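Local coordinates for protein peptidoglycan D,D-transpeptidase FtsI (Yersinia pestis, PDB 6SYN) that probably catalyses the D,D-transpeptidation that cross-links peptidoglycan, as a class B penicillin-binding protein inhibited by beta-lactams, at residues L209-V217 and R387-V398; T379-R387 and A399-R410. All coordinates share one frame; numbering follows the deposited sequence.

From the N terminus, the chain first reaches 209-217, the end of strand 204-211 and the turn into strand 217-223 at the edge of the five-stranded antiparallel sheet. After a long excursion, including helix 370-381, it returns through 379-387, 387-398 and 399-410 in unbroken succession. Contact 1 closes the large loop, with 169 residues between its segments; contact 2 closes a small one of 11 residues. Their segments alternate, so the two closures cross rather than nest, and Arg-387 belongs to both. They touch where Val-212 packs on Ser-382. Together they tie the sheet edge, the end of helix 370-381 and the start of helix 406-416, all within the transpeptidase domain.

Contact 1 (L209-V217 and R387-V398); sequences LVDVNTGEV and RPLSITRVDPPV
Val-210, near the end of strand 204-211, meets Leu-389 through methyls: CG1 lies 4.2 Å from Leu-389 CD2, and the two side chains cross at about a right angle. Helix 370-381 backs both, with Ala-374 and Ala-378 against Val-210 and Leu-371 and Arg-375 against Leu-389. Where the chain turns, Val-212 O sits at the edge of the Arg-387 guanidinium, in its plane, and receives weak hydrogen bonds from NE and NH1, each 3.4 Å long. The Asn-213 carbonyl oxygen lies instead over a face of that group. A bend at chi3 (-83°) swings the guanidinium across the turn, and Arg-387 NH2 reaches Val-398 O at 3.3 Å, joining the two ends of its own loop. Thr-214 CB rests 4.1 Å from CG2 of both Val-394 and Val-398. Its hydroxyl accepts from Glu-216 N, an ST turn, and donates to the anti lone pair of Glu-216 OE1, with OG1 to OE1 at 2.7 Å. Gly-215, at positive phi, brings its bare CA against Pro-388 O. The Glu-216 carboxylate then enters the bend of the opposite loop: Val-394 N donates to OE2 at 3.1 Å, nearly straight at 168° but from 49° above the carboxylate plane. A water bridges OE1 and Val-394 O, and Arg-22 forms a salt bridge with OE2. Val-217 N finishes with a bond to Ser-390 O of 3.0 Å; Ser-180 OG lies within hydrogen-bonding reach of both that oxygen and Val-217 O, which must share its one proton. Besides the Val-217 backbone bond, the contact rests on the buried Glu-216 carboxylate and, more weakly, on Arg-387; the donors around Glu-216, Arg-22 among them, would be expected to favour its ionised form.

Contact 2 (T379-R387 and A399-R410); sequences TIGSMGVYR and AGERIFPEPLVR
A two-residue antiparallel ladder, strands 385-386 and 401-402, follows the Schellman motif that ends helix 370-381: Met-383 N and Gly-384 N bond back to Ile-380 O and Thr-379 O. Tyr-386 and Glu-401 form the hydrogen-bonded pair, Tyr-386 N to Glu-401 O at 2.8 Å and Glu-401 N to Tyr-386 O at 3.0 Å. Ile-403 N then meets Gly-384 O at 3.0 Å, with a straight N-H...O angle of 168°. Val-385 and Arg-402 are the non-hydrogen-bonded pair; CG2 of Val-385 lies 4.0 Å above the Arg-402 guanidinium plane, offset toward its rim, while Val-385 CG1 lies over a face of the Arg-387 guanidinium. Bends at chi2 (87°) and chi3 fold Arg-402 back, and NH1 donates in plane to Phe-404 O at 3.1 Å. Beside Tyr-386, Ile-403 touches its CB through CG2 and reaches Thr-379 CG2 through CD1 at 3.6 Å. Helix 406-416 packs from its first turn: Val-409 sets both methyls against the Met-383 to Gly-384 backbone. Last, Met-383 CG lies over one face of the Arg-410 guanidinium, whose NH1 forms a salt bridge with Glu-406 OE1 at 3.0 Å.

Contact 1 (L209-V217 and R387-V398)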
loop_
_atom_site.group_PDB
_atom_site.type_symbol
_atom_site.label_atom_id
_atom_site.label_comp_id
_atom_site.label_asym_id
_atom_site.label_seq_id
_atom_site.Cartn_x
_atom_site.Cartn_y
_atom_site.Cartn_z
ATOM N N LEU A 209 3.848 2.426 -5.353
ATOM C CA LEU A 209 4.638 3.005 -6.469
ATOM C C LEU A 209 4.762 1.956 -7.579
ATOM O O LEU A 209 5.315 0.871 -7.310
ATOM C CB LEU A 209 6.022 3.394 -5.946
ATOM C CG LEU A 209 6.928 4.095 -6.954
ATOM C CD1 LEU A 209 6.502 5.540 -7.147
ATOM C CD2 LEU A 209 8.381 4.013 -6.511
ATOM N N VAL A 210 4.295 2.285 -8.784
ATOM C CA VAL A 210 4.245 1.351 -9.945
ATOM C C VAL A 210 5.002 1.975 -11.120
ATOM O O VAL A 210 4.825 3.179 -11.376
ATOM C CB VAL A 210 2.793 1.016 -10.330
ATOM C CG1 VAL A 210 2.727 0.062 -11.517
ATOM C CG2 VAL A 210 2.022 0.460 -9.142
ATOM N N ASP A 211 5.820 1.160 -11.788
ATOM C CA ASP A 211 6.461 1.486 -13.082
ATOM C C ASP A 211 5.355 1.604 -14.132
ATOM O O ASP A 211 4.577 0.644 -14.293
ATOM C CB ASP A 211 7.489 0.422 -13.466
ATOM C CG ASP A 211 8.536 0.919 -14.444
ATOM O OD1 ASP A 211 8.148 1.405 -15.525
ATOM O OD2 ASP A 211 9.731 0.832 -14.107
ATOM N N VAL A 212 5.302 2.741 -14.821
ATOM C CA VAL A 212 4.250 3.093 -15.820
ATOM C C VAL A 212 4.350 2.166 -17.046
ATOM O O VAL A 212 3.298 1.855 -17.644
ATOM C CB VAL A 212 4.391 4.586 -16.176
ATOM C CG1 VAL A 212 3.570 4.977 -17.391
ATOM C CG2 VAL A 212 4.052 5.470 -14.982
ATOM N N ASN A 213 5.557 1.704 -17.388
ATOM C CA ASN A 213 5.858 1.024 -18.678
ATOM C C ASN A 213 5.896 -0.502 -18.528
ATOM O O ASN A 213 5.658 -1.181 -19.543
ATOM C CB ASN A 213 7.182 1.512 -19.271
ATOM C CG ASN A 213 7.153 2.978 -19.647
ATOM O OD1 ASN A 213 8.083 3.718 -19.333
ATOM N ND2 ASN A 213 6.091 3.407 -20.311
ATOM N N THR A 214 6.227 -1.024 -17.341
ATOM C CA THR A 214 6.459 -2.478 -17.091
ATOM C C THR A 214 5.339 -3.072 -16.222
ATOM O O THR A 214 5.182 -4.311 -16.236
ATOM C CB THR A 214 7.841 -2.707 -16.462
ATOM O OG1 THR A 214 7.791 -2.274 -15.101
ATOM C CG2 THR A 214 8.955 -1.982 -17.185
ATOM N N GLY A 215 4.592 -2.235 -15.489
ATOM C CA GLY A 215 3.557 -2.665 -14.527
ATOM C C GLY A 215 4.172 -3.241 -13.261
ATOM O O GLY A 215 3.418 -3.732 -12.401
ATOM N N GLU A 216 5.497 -3.188 -13.141
ATOM C CA GLU A 216 6.231 -3.699 -11.961
ATOM C C GLU A 216 5.864 -2.846 -10.738
ATOM O O GLU A 216 5.733 -1.607 -10.893
ATOM C CB GLU A 216 7.731 -3.650 -12.231
ATOM C CG GLU A 216 8.208 -4.693 -13.216
ATOM C CD GLU A 216 9.669 -4.512 -13.573
ATOM O OE1 GLU A 216 9.997 -3.492 -14.211
ATOM O OE2 GLU A 216 10.480 -5.363 -13.174
ATOM N N VAL A 217 5.684 -3.488 -9.577
ATOM C CA VAL A 217 5.510 -2.806 -8.263
ATOM C C VAL A 217 6.908 -2.540 -7.704
ATOM O O VAL A 217 7.560 -3.514 -7.284
ATOM C CB VAL A 217 4.666 -3.632 -7.275
ATOM C CG1 VAL A 217 4.517 -2.906 -5.946
ATOM C CG2 VAL A 217 3.301 -4.002 -7.843
ATOM N N ARG A 387 -1.652 -2.181 -18.322
ATOM C CA ARG A 387 -0.617 -3.243 -18.207
ATOM C C ARG A 387 -0.869 -4.064 -16.945
ATOM O O ARG A 387 -1.357 -3.544 -15.948
ATOM C CB ARG A 387 0.785 -2.624 -18.219
ATOM C CG ARG A 387 1.488 -2.763 -19.564
ATOM C CD ARG A 387 2.917 -2.254 -19.588
ATOM N NE ARG A 387 2.925 -0.814 -19.787
ATOM C CZ ARG A 387 3.035 -0.190 -20.957
ATOM N NH1 ARG A 387 3.010 1.131 -20.990
ATOM N NH2 ARG A 387 3.181 -0.868 -22.082
ATOM N N PRO A 388 -0.595 -5.386 -16.965
ATOM C CA PRO A 388 -0.630 -6.199 -15.749
ATOM C C PRO A 388 0.481 -5.885 -14.735
ATOM O O PRO A 388 1.589 -5.568 -15.126
ATOM C CB PRO A 388 -0.461 -7.650 -16.233
ATOM C CG PRO A 388 0.063 -7.552 -17.655
ATOM C CD PRO A 388 -0.331 -6.183 -18.171
ATOM N N LEU A 389 0.150 -6.036 -13.452
ATOM C CA LEU A 389 1.065 -5.860 -12.295
ATOM C C LEU A 389 1.951 -7.103 -12.134
ATOM O O LEU A 389 1.544 -8.168 -12.619
ATOM C CB LEU A 389 0.206 -5.636 -11.047
ATOM C CG LEU A 389 -0.650 -4.371 -11.052
ATOM C CD1 LEU A 389 -1.845 -4.517 -10.122
ATOM C CD2 LEU A 389 0.182 -3.155 -10.669
ATOM N N SER A 390 3.111 -6.968 -11.477
ATOM C CA SER A 390 3.919 -8.104 -10.947
ATOM C C SER A 390 4.785 -7.645 -9.760
ATOM O O SER A 390 5.149 -6.450 -9.737
ATOM C CB SER A 390 4.741 -8.758 -12.042
ATOM O OG SER A 390 5.728 -7.878 -12.552
ATOM N N ILE A 391 5.077 -8.556 -8.811
ATOM C CA ILE A 391 6.008 -8.337 -7.653
ATOM C C ILE A 391 7.360 -8.999 -7.944
ATOM O O ILE A 391 8.191 -9.036 -7.013
ATOM C CB ILE A 391 5.486 -8.828 -6.275
ATOM C CG1 ILE A 391 4.318 -9.815 -6.357
ATOM C CG2 ILE A 391 5.161 -7.651 -5.361
ATOM C CD1 ILE A 391 4.715 -11.199 -6.819
ATOM N N THR A 392 7.589 -9.506 -9.159
ATOM C CA THR A 392 8.884 -10.127 -9.563
ATOM C C THR A 392 9.459 -9.357 -10.755
ATOM O O THR A 392 8.670 -8.876 -11.582
ATOM C CB THR A 392 8.727 -11.630 -9.829
ATOM O OG1 THR A 392 7.839 -11.839 -10.928
ATOM C CG2 THR A 392 8.218 -12.373 -8.613
ATOM N N ARG A 393 10.783 -9.223 -10.810
ATOM C CA ARG A 393 11.479 -8.526 -11.917
ATOM C C ARG A 393 10.977 -9.132 -13.229
ATOM O O ARG A 393 10.900 -10.372 -13.314
ATOM C CB ARG A 393 12.998 -8.654 -11.780
ATOM C CG ARG A 393 13.767 -7.613 -12.578
ATOM C CD ARG A 393 15.264 -7.860 -12.589
ATOM N NE ARG A 393 15.989 -6.600 -12.729
ATOM C CZ ARG A 393 16.257 -5.981 -13.880
ATOM N NH1 ARG A 393 15.878 -6.505 -15.036
ATOM N NH2 ARG A 393 16.914 -4.834 -13.868
ATOM N N VAL A 394 10.595 -8.285 -14.185
ATOM C CA VAL A 394 10.132 -8.707 -15.538
ATOM C C VAL A 394 11.192 -8.261 -16.547
ATOM O O VAL A 394 11.854 -7.242 -16.275
ATOM C CB VAL A 394 8.744 -8.126 -15.879
ATOM C CG1 VAL A 394 7.754 -8.314 -14.742
ATOM C CG2 VAL A 394 8.811 -6.659 -16.283
ATOM N N ASP A 395 11.333 -8.995 -17.655
ATOM C CA ASP A 395 12.164 -8.611 -18.830
ATOM C C ASP A 395 11.338 -7.700 -19.738
ATOM O O ASP A 395 10.368 -8.160 -20.334
ATOM C CB ASP A 395 12.618 -9.848 -19.613
ATOM C CG ASP A 395 13.459 -10.820 -18.802
ATOM O OD1 ASP A 395 14.668 -10.550 -18.635
ATOM O OD2 ASP A 395 12.896 -11.838 -18.341
ATOM N N PRO A 396 11.678 -6.399 -19.906
ATOM C CA PRO A 396 10.893 -5.522 -20.773
ATOM C C PRO A 396 11.187 -5.848 -22.236
ATOM O O PRO A 396 12.158 -6.546 -22.519
ATOM C CB PRO A 396 11.349 -4.098 -20.416
ATOM C CG PRO A 396 12.393 -4.256 -19.318
ATOM C CD PRO A 396 12.837 -5.704 -19.332
ATOM N N PRO A 397 10.372 -5.386 -23.218
ATOM C CA PRO A 397 9.081 -4.733 -22.966
ATOM C C PRO A 397 7.954 -5.635 -22.434
ATOM O O PRO A 397 8.068 -6.845 -22.510
ATOM C CB PRO A 397 8.637 -4.232 -24.353
ATOM C CG PRO A 397 9.397 -5.102 -25.337
ATOM C CD PRO A 397 10.711 -5.410 -24.650
ATOM N N VAL A 398 6.890 -5.004 -21.931
ATOM C CA VAL A 398 5.650 -5.669 -21.434
ATOM C C VAL A 398 4.487 -5.193 -22.306
ATOM O O VAL A 398 4.247 -3.970 -22.346
ATOM C CB VAL A 398 5.390 -5.363 -19.945
ATOM C CG1 VAL A 398 4.193 -6.138 -19.411
ATOM C CG2 VAL A 398 6.616 -5.621 -19.081
HETATM O O HOH W 1 11.884 -4.443 -16.012
#

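Contact 2 (T379-R387 and A399-R410)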
loop_
_atom_site.group_PDB
_atom_site.type_symbol
_atom_site.label_atom_id
_atom_site.label_comp_id
_atom_site.label_asym_id
_atom_site.label_seq_id
_atom_site.Cartn_x
_atom_site.Cartn_y
_atom_site.Cartn_z
ATOM N N THR A 379 -1.943 3.353 -15.620
ATOM C CA THR A 379 -2.654 3.307 -16.925
ATOM C C THR A 379 -2.835 4.736 -17.464
ATOM O O THR A 379 -2.642 4.927 -18.691
ATOM C CB THR A 379 -3.966 2.527 -16.779
ATOM O OG1 THR A 379 -3.624 1.293 -16.148
ATOM C CG2 THR A 379 -4.661 2.263 -18.096
ATOM N N ILE A 380 -3.189 5.698 -16.600
ATOM C CA ILE A 380 -3.203 7.155 -16.941
ATOM C C ILE A 380 -1.796 7.532 -17.421
ATOM O O ILE A 380 -1.680 8.188 -18.485
ATOM C CB ILE A 380 -3.658 8.024 -15.744
ATOM C CG1 ILE A 380 -5.150 7.843 -15.451
ATOM C CG2 ILE A 380 -3.302 9.492 -15.966
ATOM C CD1 ILE A 380 -5.662 8.640 -14.272
ATOM N N GLY A 381 -0.784 7.111 -16.653
ATOM C CA GLY A 381 0.643 7.424 -16.855
ATOM C C GLY A 381 1.177 6.895 -18.172
ATOM O O GLY A 381 2.006 7.592 -18.776
ATOM N N SER A 382 0.741 5.703 -18.601
ATOM C CA SER A 382 1.137 5.089 -19.900
ATOM C C SER A 382 0.415 5.785 -21.072
ATOM O O SER A 382 0.680 5.410 -22.235
ATOM C CB SER A 382 0.912 3.588 -19.891
ATOM O OG SER A 382 -0.427 3.259 -19.552
ATOM N N MET A 383 -0.425 6.786 -20.775
ATOM C CA MET A 383 -1.352 7.463 -21.720
ATOM C C MET A 383 -2.324 6.420 -22.293
ATOM O O MET A 383 -2.416 6.310 -23.528
ATOM C CB MET A 383 -0.600 8.182 -22.849
ATOM C CG MET A 383 0.413 9.217 -22.366
ATOM S SD MET A 383 -0.313 10.592 -21.419
ATOM C CE MET A 383 1.067 10.998 -20.354
ATOM N N GLY A 384 -3.002 5.669 -21.418
ATOM C CA GLY A 384 -4.140 4.794 -21.768
ATOM C C GLY A 384 -3.731 3.385 -22.181
ATOM O O GLY A 384 -4.446 2.793 -23.021
ATOM N N VAL A 385 -2.654 2.841 -21.607
ATOM C CA VAL A 385 -2.207 1.432 -21.846
ATOM C C VAL A 385 -2.288 0.659 -20.524
ATOM O O VAL A 385 -1.379 0.811 -19.685
ATOM C CB VAL A 385 -0.797 1.390 -22.471
ATOM C CG1 VAL A 385 -0.234 -0.026 -22.552
ATOM C CG2 VAL A 385 -0.791 2.052 -23.843
ATOM N N TYR A 386 -3.358 -0.124 -20.352
ATOM C CA TYR A 386 -3.615 -0.990 -19.174
ATOM C C TYR A 386 -2.654 -2.182 -19.212
ATOM O O TYR A 386 -2.848 -3.079 -20.059
ATOM C CB TYR A 386 -5.077 -1.441 -19.157
ATOM C CG TYR A 386 -5.469 -2.315 -17.994
ATOM C CD1 TYR A 386 -5.789 -1.764 -16.764
ATOM C CD2 TYR A 386 -5.547 -3.691 -18.127
ATOM C CE1 TYR A 386 -6.163 -2.559 -15.691
ATOM C CE2 TYR A 386 -5.912 -4.501 -17.065
ATOM C CZ TYR A 386 -6.221 -3.933 -15.840
ATOM O OH TYR A 386 -6.584 -4.723 -14.787
ATOM N N ARG A 387 -1.652 -2.181 -18.322
ATOM C CA ARG A 387 -0.617 -3.243 -18.207
ATOM C C ARG A 387 -0.869 -4.064 -16.945
ATOM O O ARG A 387 -1.357 -3.544 -15.948
ATOM C CB ARG A 387 0.785 -2.624 -18.219
ATOM C CG ARG A 387 1.488 -2.763 -19.564
ATOM C CD ARG A 387 2.917 -2.254 -19.588
ATOM N NE ARG A 387 2.925 -0.814 -19.787
ATOM C CZ ARG A 387 3.035 -0.190 -20.957
ATOM N NH1 ARG A 387 3.010 1.131 -20.990
ATOM N NH2 ARG A 387 3.181 -0.868 -22.082
ATOM N N ALA A 399 3.807 -6.125 -22.979
ATOM C CA ALA A 399 2.573 -5.867 -23.754
ATOM C C ALA A 399 1.515 -5.269 -22.816
ATOM O O ALA A 399 1.511 -5.623 -21.614
ATOM C CB ALA A 399 2.079 -7.135 -24.405
ATOM N N GLY A 400 0.684 -4.370 -23.345
ATOM C CA GLY A 400 -0.495 -3.818 -22.656
ATOM C C GLY A 400 -1.686 -3.758 -23.592
ATOM O O GLY A 400 -1.490 -3.912 -24.814
ATOM N N GLU A 401 -2.880 -3.555 -23.033
ATOM C CA GLU A 401 -4.137 -3.326 -23.791
ATOM C C GLU A 401 -4.416 -1.820 -23.794
ATOM O O GLU A 401 -4.437 -1.221 -22.703
ATOM C CB GLU A 401 -5.288 -4.118 -23.162
ATOM C CG GLU A 401 -6.496 -4.277 -24.072
ATOM C CD GLU A 401 -7.706 -4.936 -23.426
ATOM O OE1 GLU A 401 -7.624 -5.301 -22.231
ATOM O OE2 GLU A 401 -8.733 -5.086 -24.120
ATOM N N ARG A 402 -4.583 -1.232 -24.979
ATOM C CA ARG A 402 -5.054 0.170 -25.162
ATOM C C ARG A 402 -6.522 0.242 -24.724
ATOM O O ARG A 402 -7.323 -0.573 -25.214
ATOM C CB ARG A 402 -4.860 0.592 -26.622
ATOM C CG ARG A 402 -5.659 1.813 -27.058
ATOM C CD ARG A 402 -4.956 3.122 -26.779
ATOM N NE ARG A 402 -3.574 3.130 -27.234
ATOM C CZ ARG A 402 -2.673 4.045 -26.888
ATOM N NH1 ARG A 402 -3.017 5.046 -26.097
ATOM N NH2 ARG A 402 -1.431 3.950 -27.329
ATOM N N ILE A 403 -6.857 1.169 -23.824
ATOM C CA ILE A 403 -8.249 1.350 -23.316
ATOM C C ILE A 403 -8.753 2.758 -23.654
ATOM O O ILE A 403 -9.972 2.893 -23.862
ATOM C CB ILE A 403 -8.339 1.035 -21.812
ATOM C CG1 ILE A 403 -7.337 1.844 -20.986
ATOM C CG2 ILE A 403 -8.179 -0.459 -21.581
ATOM C CD1 ILE A 403 -7.868 2.277 -19.650
ATOM N N PHE A 404 -7.868 3.758 -23.705
ATOM C CA PHE A 404 -8.182 5.123 -24.205
ATOM C C PHE A 404 -7.111 5.572 -25.194
ATOM O O PHE A 404 -5.935 5.259 -25.017
ATOM C CB PHE A 404 -8.317 6.122 -23.052
ATOM C CG PHE A 404 -9.736 6.341 -22.598
ATOM C CD1 PHE A 404 -10.438 5.338 -21.949
ATOM C CD2 PHE A 404 -10.380 7.545 -22.838
ATOM C CE1 PHE A 404 -11.749 5.538 -21.542
ATOM C CE2 PHE A 404 -11.690 7.747 -22.426
ATOM C CZ PHE A 404 -12.372 6.744 -21.778
ATOM N N PRO A 405 -7.493 6.338 -26.243
ATOM C CA PRO A 405 -6.534 6.885 -27.206
ATOM C C PRO A 405 -5.543 7.864 -26.550
ATOM O O PRO A 405 -5.972 8.681 -25.753
ATOM C CB PRO A 405 -7.407 7.627 -28.233
ATOM C CG PRO A 405 -8.818 7.116 -28.006
ATOM C CD PRO A 405 -8.875 6.743 -26.542
ATOM N N GLU A 406 -4.260 7.773 -26.918
ATOM C CA GLU A 406 -3.125 8.452 -26.230
ATOM C C GLU A 406 -3.382 9.953 -26.069
ATOM O O GLU A 406 -3.181 10.482 -24.978
ATOM C CB GLU A 406 -1.813 8.188 -26.974
ATOM C CG GLU A 406 -0.669 9.079 -26.534
ATOM C CD GLU A 406 0.644 8.794 -27.242
ATOM O OE1 GLU A 406 1.684 8.722 -26.549
ATOM O OE2 GLU A 406 0.627 8.665 -28.487
ATOM N N PRO A 407 -3.805 10.702 -27.120
ATOM C CA PRO A 407 -3.876 12.166 -27.034
ATOM C C PRO A 407 -5.014 12.647 -26.117
ATOM O O PRO A 407 -4.897 13.722 -25.539
ATOM C CB PRO A 407 -4.098 12.637 -28.484
ATOM C CG PRO A 407 -3.950 11.387 -29.346
ATOM C CD PRO A 407 -4.244 10.210 -28.436
ATOM N N LEU A 408 -6.072 11.837 -26.016
ATOM C CA LEU A 408 -7.219 12.017 -25.085
ATOM C C LEU A 408 -6.702 11.998 -23.641
ATOM O O LEU A 408 -7.080 12.909 -22.875
ATOM C CB LEU A 408 -8.233 10.896 -25.341
ATOM C CG LEU A 408 -9.655 11.159 -24.857
ATOM C CD1 LEU A 408 -10.656 10.295 -25.608
ATOM C CD2 LEU A 408 -9.772 10.934 -23.357
ATOM N N VAL A 409 -5.857 11.017 -23.295
ATOM C CA VAL A 409 -5.323 10.809 -21.913
ATOM C C VAL A 409 -4.294 11.912 -21.603
ATOM O O VAL A 409 -4.283 12.405 -20.448
ATOM C CB VAL A 409 -4.723 9.395 -21.740
ATOM C CG1 VAL A 409 -4.134 9.174 -20.353
ATOM C CG2 VAL A 409 -5.734 8.303 -22.049
ATOM N N ARG A 410 -3.466 12.284 -22.589
ATOM C CA ARG A 410 -2.340 13.244 -22.424
ATOM C C ARG A 410 -2.915 14.623 -22.094
ATOM O O ARG A 410 -2.361 15.287 -21.193
ATOM C CB ARG A 410 -1.456 13.275 -23.676
ATOM C CG ARG A 410 -0.304 14.270 -23.602
ATOM C CD ARG A 410 0.780 14.045 -24.644
ATOM N NE ARG A 410 1.714 13.005 -24.216
ATOM C CZ ARG A 410 2.014 11.890 -24.888
ATOM N NH1 ARG A 410 1.473 11.640 -26.072
ATOM N NH2 ARG A 410 2.872 11.026 -24.368
#